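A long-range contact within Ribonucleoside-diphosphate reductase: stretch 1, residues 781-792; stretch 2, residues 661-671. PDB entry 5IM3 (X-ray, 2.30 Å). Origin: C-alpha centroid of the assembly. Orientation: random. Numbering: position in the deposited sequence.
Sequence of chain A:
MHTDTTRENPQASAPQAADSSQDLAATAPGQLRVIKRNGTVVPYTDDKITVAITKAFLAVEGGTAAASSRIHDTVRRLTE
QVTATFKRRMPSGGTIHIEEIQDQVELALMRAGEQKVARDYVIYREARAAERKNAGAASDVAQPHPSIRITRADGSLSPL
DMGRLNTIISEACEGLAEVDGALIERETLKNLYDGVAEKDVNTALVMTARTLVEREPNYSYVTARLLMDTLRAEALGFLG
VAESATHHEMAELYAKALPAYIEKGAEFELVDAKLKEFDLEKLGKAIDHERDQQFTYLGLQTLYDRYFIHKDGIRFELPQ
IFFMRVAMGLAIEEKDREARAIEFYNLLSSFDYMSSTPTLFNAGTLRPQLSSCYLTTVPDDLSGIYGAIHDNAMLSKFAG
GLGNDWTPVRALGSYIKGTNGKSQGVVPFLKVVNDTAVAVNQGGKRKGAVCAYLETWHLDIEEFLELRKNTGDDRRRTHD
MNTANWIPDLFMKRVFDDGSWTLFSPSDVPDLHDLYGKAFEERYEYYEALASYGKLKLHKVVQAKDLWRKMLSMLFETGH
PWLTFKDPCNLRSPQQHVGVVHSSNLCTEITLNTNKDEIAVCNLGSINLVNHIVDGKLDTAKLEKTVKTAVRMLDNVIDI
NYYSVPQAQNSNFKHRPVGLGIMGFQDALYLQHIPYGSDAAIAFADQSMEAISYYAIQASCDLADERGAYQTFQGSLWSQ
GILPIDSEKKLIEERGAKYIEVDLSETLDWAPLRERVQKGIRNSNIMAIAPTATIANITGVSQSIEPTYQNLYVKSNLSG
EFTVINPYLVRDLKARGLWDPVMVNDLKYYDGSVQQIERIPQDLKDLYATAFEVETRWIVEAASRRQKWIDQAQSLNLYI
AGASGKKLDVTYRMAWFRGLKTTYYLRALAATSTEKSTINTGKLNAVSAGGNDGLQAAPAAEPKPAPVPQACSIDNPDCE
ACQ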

# COMPACT_ATOMS: atom_id res chain seq x y z
N VAL A 781 -19.86 -0.25 40.77
CA VAL A 781 -18.49 0.23 40.84
C VAL A 781 -17.76 -0.16 39.56
O VAL A 781 -18.30 -0.85 38.69
CB VAL A 781 -17.75 -0.32 42.08
CG1 VAL A 781 -18.45 0.14 43.36
CG2 VAL A 781 -17.66 -1.84 42.03
N SER A 782 -16.52 0.30 39.45
CA SER A 782 -15.70 0.00 38.28
C SER A 782 -15.20 -1.44 38.31
O SER A 782 -15.18 -2.10 39.36
CB SER A 782 -14.52 0.97 38.19
OG SER A 782 -13.75 0.95 39.38
N GLN A 783 -14.78 -1.93 37.15
CA GLN A 783 -14.36 -3.32 37.00
C GLN A 783 -12.99 -3.54 37.63
O GLN A 783 -12.02 -2.87 37.27
CB GLN A 783 -14.33 -3.70 35.53
CG GLN A 783 -15.59 -3.38 34.76
CD GLN A 783 -16.76 -4.26 35.15
OE1 GLN A 783 -16.60 -5.19 35.94
NE2 GLN A 783 -17.93 -3.97 34.61
N SER A 784 -12.91 -4.51 38.54
CA SER A 784 -11.67 -4.97 39.17
C SER A 784 -10.61 -3.88 39.27
O SER A 784 -10.73 -2.97 40.09
CB SER A 784 -11.12 -6.19 38.41
OG SER A 784 -10.94 -5.90 37.04
N ILE A 785 -9.55 -3.97 38.45
CA ILE A 785 -8.47 -3.00 38.43
C ILE A 785 -8.44 -2.23 37.12
O ILE A 785 -7.46 -1.53 36.83
CB ILE A 785 -7.11 -3.68 38.68
CG1 ILE A 785 -6.93 -4.89 37.75
CG2 ILE A 785 -6.98 -4.09 40.14
CD1 ILE A 785 -5.60 -5.59 37.89
N GLU A 786 -9.50 -2.32 36.33
CA GLU A 786 -9.51 -1.71 35.01
C GLU A 786 -9.59 -0.19 35.13
O GLU A 786 -10.37 0.33 35.94
CB GLU A 786 -10.69 -2.22 34.19
CG GLU A 786 -10.67 -3.72 33.91
CD GLU A 786 -9.76 -4.09 32.77
OE1 GLU A 786 -9.50 -3.23 31.91
OE2 GLU A 786 -9.30 -5.26 32.73
N PRO A 787 -8.83 0.56 34.33
CA PRO A 787 -9.14 1.97 34.15
C PRO A 787 -10.43 2.11 33.37
O PRO A 787 -10.80 1.25 32.58
CB PRO A 787 -7.94 2.50 33.36
CG PRO A 787 -7.43 1.31 32.62
CD PRO A 787 -7.65 0.15 33.54
N THR A 788 -11.14 3.21 33.62
CA THR A 788 -12.38 3.47 32.90
C THR A 788 -12.14 3.37 31.40
O THR A 788 -11.26 4.04 30.85
CB THR A 788 -12.91 4.87 33.26
OG1 THR A 788 -13.10 4.95 34.67
CG2 THR A 788 -14.23 5.15 32.55
N TYR A 789 -12.93 2.51 30.74
CA TYR A 789 -12.78 2.36 29.29
C TYR A 789 -13.29 3.60 28.56
O TYR A 789 -12.69 4.02 27.56
CB TYR A 789 -13.52 1.11 28.81
CG TYR A 789 -13.22 0.76 27.37
CD1 TYR A 789 -12.01 0.18 27.02
CD2 TYR A 789 -14.15 1.01 26.37
CE1 TYR A 789 -11.73 -0.15 25.70
CE2 TYR A 789 -13.88 0.69 25.05
CZ TYR A 789 -12.67 0.11 24.73
OH TYR A 789 -12.39 -0.21 23.42
N GLN A 790 -14.37 4.20 29.04
CA GLN A 790 -14.84 5.47 28.50
C GLN A 790 -15.79 6.11 29.50
O GLN A 790 -16.65 5.43 30.07
CB GLN A 790 -15.53 5.28 27.14
CG GLN A 790 -16.59 4.20 27.12
CD GLN A 790 -17.15 3.96 25.74
OE1 GLN A 790 -16.89 4.73 24.80
NE2 GLN A 790 -17.93 2.90 25.59
N ASN A 791 -15.63 7.42 29.70
CA ASN A 791 -16.45 8.16 30.65
C ASN A 791 -17.89 8.33 30.19
O ASN A 791 -18.70 8.88 30.94
CB ASN A 791 -15.83 9.54 30.90
CG ASN A 791 -14.44 9.46 31.50
OD1 ASN A 791 -14.21 8.71 32.45
ND2 ASN A 791 -13.51 10.22 30.94
N LEU A 792 -18.24 7.86 28.99
CA LEU A 792 -19.58 8.01 28.46
C LEU A 792 -19.89 6.82 27.56
O LEU A 792 -19.04 6.41 26.77
CB LEU A 792 -19.71 9.33 27.69
CG LEU A 792 -21.05 9.70 27.05
CD1 LEU A 792 -21.17 11.22 26.96
CD2 LEU A 792 -21.20 9.08 25.66
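Stretch 2 661-671: GIMGFQDALYL

Stretch 2 ends a strand, passes through one glycine and enters a helix. Stretch 1 has no regular helix or strand and runs alongside this strand-to-helix junction. The two segments are at least 114 residues apart in sequence where they touch, and together they bury 586 Å². From Met-663 on, the register advances in both stretches: Ser-784 CA lies 3.7 Å from Met-663 CA, Ile-785 CA 5.3 Å from Phe-665 CA, and Pro-787 CA 5.7 Å from Gln-666 CA. Ser-782 falls out of this order, with its CA 4.4 Å from Gly-664 CA. The Ser-784 pairing is the closest.

Gly-661 is extended and makes no contact with stretch 1. Ile-662 is also extended, with phi/psi of -138/159. Its carbonyl O receives a CA-H...O contact from Ser-784 CA at 3.3 Å. Its side chain starts sideways but its end comes nearer, so that CD1 packs against Ile-785 CG2 at 3.8 Å.

Met-663 closes the strand, at phi/psi -151/167. Its CA is 3.6 Å from Ser-784 O, a second CA-H...O contact. The two contacts run in opposite senses, and the N-H donors to stretch 1 begin at the next residue. The Met-663 side chain is p, t, t and its end leads away, yet SD still lies 4.1 Å from Val-781 CG2.

Gly-664 is the N-cap residue of the helix, with phi/psi of 77/21. Positive phi favours glycine. The site is also tight, since an ideal CB would lie 3.4 Å from Val-781 CB. Gly-664 N donates to Ser-782 O at 3.0 Å.

Phe-665 begins the helix. Its N donates a weak hydrogen bond to Ser-784 O at 3.3 Å. Ser-784 is part of the type II' turn from Gln-783 to Glu-786, which is closed by Glu-786 N to Gln-783 O at 2.7 Å. Phe-665 CB lies 4.0 Å from Ile-785 CA, while the ring leads away.

Gln-666 has the largest area covered by stretch 1. Its CB sits 3.4 Å from Glu-786 O, and its OE1 accepts from Thr-788 N at 3.1 Å with a nearly straight angle of 164°. Gln-666 N donates to water 1 at 3.0 Å. The same water is 2.8 Å from Ser-782 OG, so it links the first turn of the helix to stretch 1.

Asp-667 N donates to Ser-782 OG at 3.2 Å. Ser-782 thus uses its backbone O at the N-cap residue and its hydroxyl farther along. The Asp-667 carboxylate also faces this serine, with OD2 3.1 Å from Ser-782 N.

Ala-668 and Leu-669 make no contact with stretch 1, but their N atoms continue the helical bonding, Ala-668 N to Gly-664 O at 2.8 Å and Leu-669 N to Phe-665 O at 2.9 Å. Tyr-670 points toward stretch 1. Its OH accepts from Thr-788 OG1 at 2.6 Å, with that oxygen at the ring edge. Tyr-670 OH also donates to water 2 at 2.5 Å, and the water donates to Asn-791 OD1 at 2.5 Å. Leu-671 is out of reach.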

# COMPACT_ATOMS: atom_id res chain seq x y z
N GLY A 661 -10.44 -11.30 45.45
CA GLY A 661 -10.00 -10.21 44.62
C GLY A 661 -10.52 -8.86 45.09
O GLY A 661 -10.98 -8.70 46.22
N ILE A 662 -10.44 -7.88 44.18
CA ILE A 662 -10.90 -6.52 44.46
C ILE A 662 -11.64 -5.97 43.25
O ILE A 662 -11.46 -6.44 42.11
CB ILE A 662 -9.73 -5.58 44.82
CG1 ILE A 662 -8.66 -5.59 43.72
CG2 ILE A 662 -9.12 -5.99 46.16
CD1 ILE A 662 -7.61 -4.51 43.87
N MET A 663 -12.47 -4.96 43.50
CA MET A 663 -13.12 -4.21 42.44
C MET A 663 -13.38 -2.80 42.93
O MET A 663 -13.27 -2.50 44.12
CB MET A 663 -14.42 -4.89 41.97
CG MET A 663 -15.43 -5.16 43.07
SD MET A 663 -16.97 -5.85 42.41
CE MET A 663 -17.90 -6.10 43.92
N GLY A 664 -13.73 -1.92 41.98
CA GLY A 664 -13.89 -0.52 42.29
C GLY A 664 -12.59 0.24 42.46
O GLY A 664 -12.58 1.30 43.07
N PHE A 665 -11.49 -0.29 41.91
CA PHE A 665 -10.19 0.36 42.08
C PHE A 665 -10.17 1.73 41.43
O PHE A 665 -9.76 2.72 42.04
CB PHE A 665 -9.08 -0.52 41.51
CG PHE A 665 -7.70 0.01 41.75
CD1 PHE A 665 -7.03 -0.27 42.93
CD2 PHE A 665 -7.07 0.80 40.80
CE1 PHE A 665 -5.76 0.23 43.16
CE2 PHE A 665 -5.80 1.30 41.02
CZ PHE A 665 -5.15 1.01 42.20
N GLN A 666 -10.61 1.81 40.17
CA GLN A 666 -10.64 3.10 39.48
C GLN A 666 -11.52 4.09 40.22
O GLN A 666 -11.15 5.26 40.38
CB GLN A 666 -11.12 2.90 38.04
CG GLN A 666 -11.40 4.19 37.27
CD GLN A 666 -10.14 4.96 36.92
OE1 GLN A 666 -9.64 4.89 35.80
NE2 GLN A 666 -9.61 5.71 37.89
N ASP A 667 -12.69 3.64 40.69
CA ASP A 667 -13.57 4.52 41.45
C ASP A 667 -12.95 4.91 42.78
O ASP A 667 -13.17 6.03 43.27
CB ASP A 667 -14.92 3.84 41.66
CG ASP A 667 -15.71 3.70 40.38
OD1 ASP A 667 -15.19 4.09 39.31
OD2 ASP A 667 -16.85 3.19 40.43
N ALA A 668 -12.16 4.02 43.39
CA ALA A 668 -11.46 4.38 44.62
C ALA A 668 -10.42 5.46 44.35
O ALA A 668 -10.19 6.33 45.20
CB ALA A 668 -10.81 3.15 45.24
N LEU A 669 -9.78 5.42 43.18
CA LEU A 669 -8.85 6.49 42.81
C LEU A 669 -9.58 7.82 42.69
O LEU A 669 -9.08 8.85 43.16
CB LEU A 669 -8.16 6.15 41.48
CG LEU A 669 -7.15 5.00 41.46
CD1 LEU A 669 -6.68 4.75 40.04
CD2 LEU A 669 -5.96 5.29 42.36
N TYR A 670 -10.76 7.83 42.06
CA TYR A 670 -11.53 9.06 41.95
C TYR A 670 -11.77 9.68 43.32
O TYR A 670 -11.59 10.89 43.51
CB TYR A 670 -12.87 8.78 41.27
CG TYR A 670 -12.79 8.39 39.81
CD1 TYR A 670 -11.76 8.83 38.99
CD2 TYR A 670 -13.77 7.58 39.24
CE1 TYR A 670 -11.69 8.47 37.66
CE2 TYR A 670 -13.72 7.21 37.91
CZ TYR A 670 -12.68 7.66 37.12
OH TYR A 670 -12.62 7.30 35.79
N LEU A 671 -12.18 8.87 44.30
CA LEU A 671 -12.49 9.39 45.62
C LEU A 671 -11.29 10.02 46.30
O LEU A 671 -11.46 10.85 47.20
CB LEU A 671 -13.07 8.29 46.50
CG LEU A 671 -14.44 7.75 46.09
CD1 LEU A 671 -14.88 6.62 47.01
CD2 LEU A 671 -15.48 8.86 46.07
O HOH W 1 -11.51 -0.43 38.31
O HOH W 2 -12.00 8.26 33.54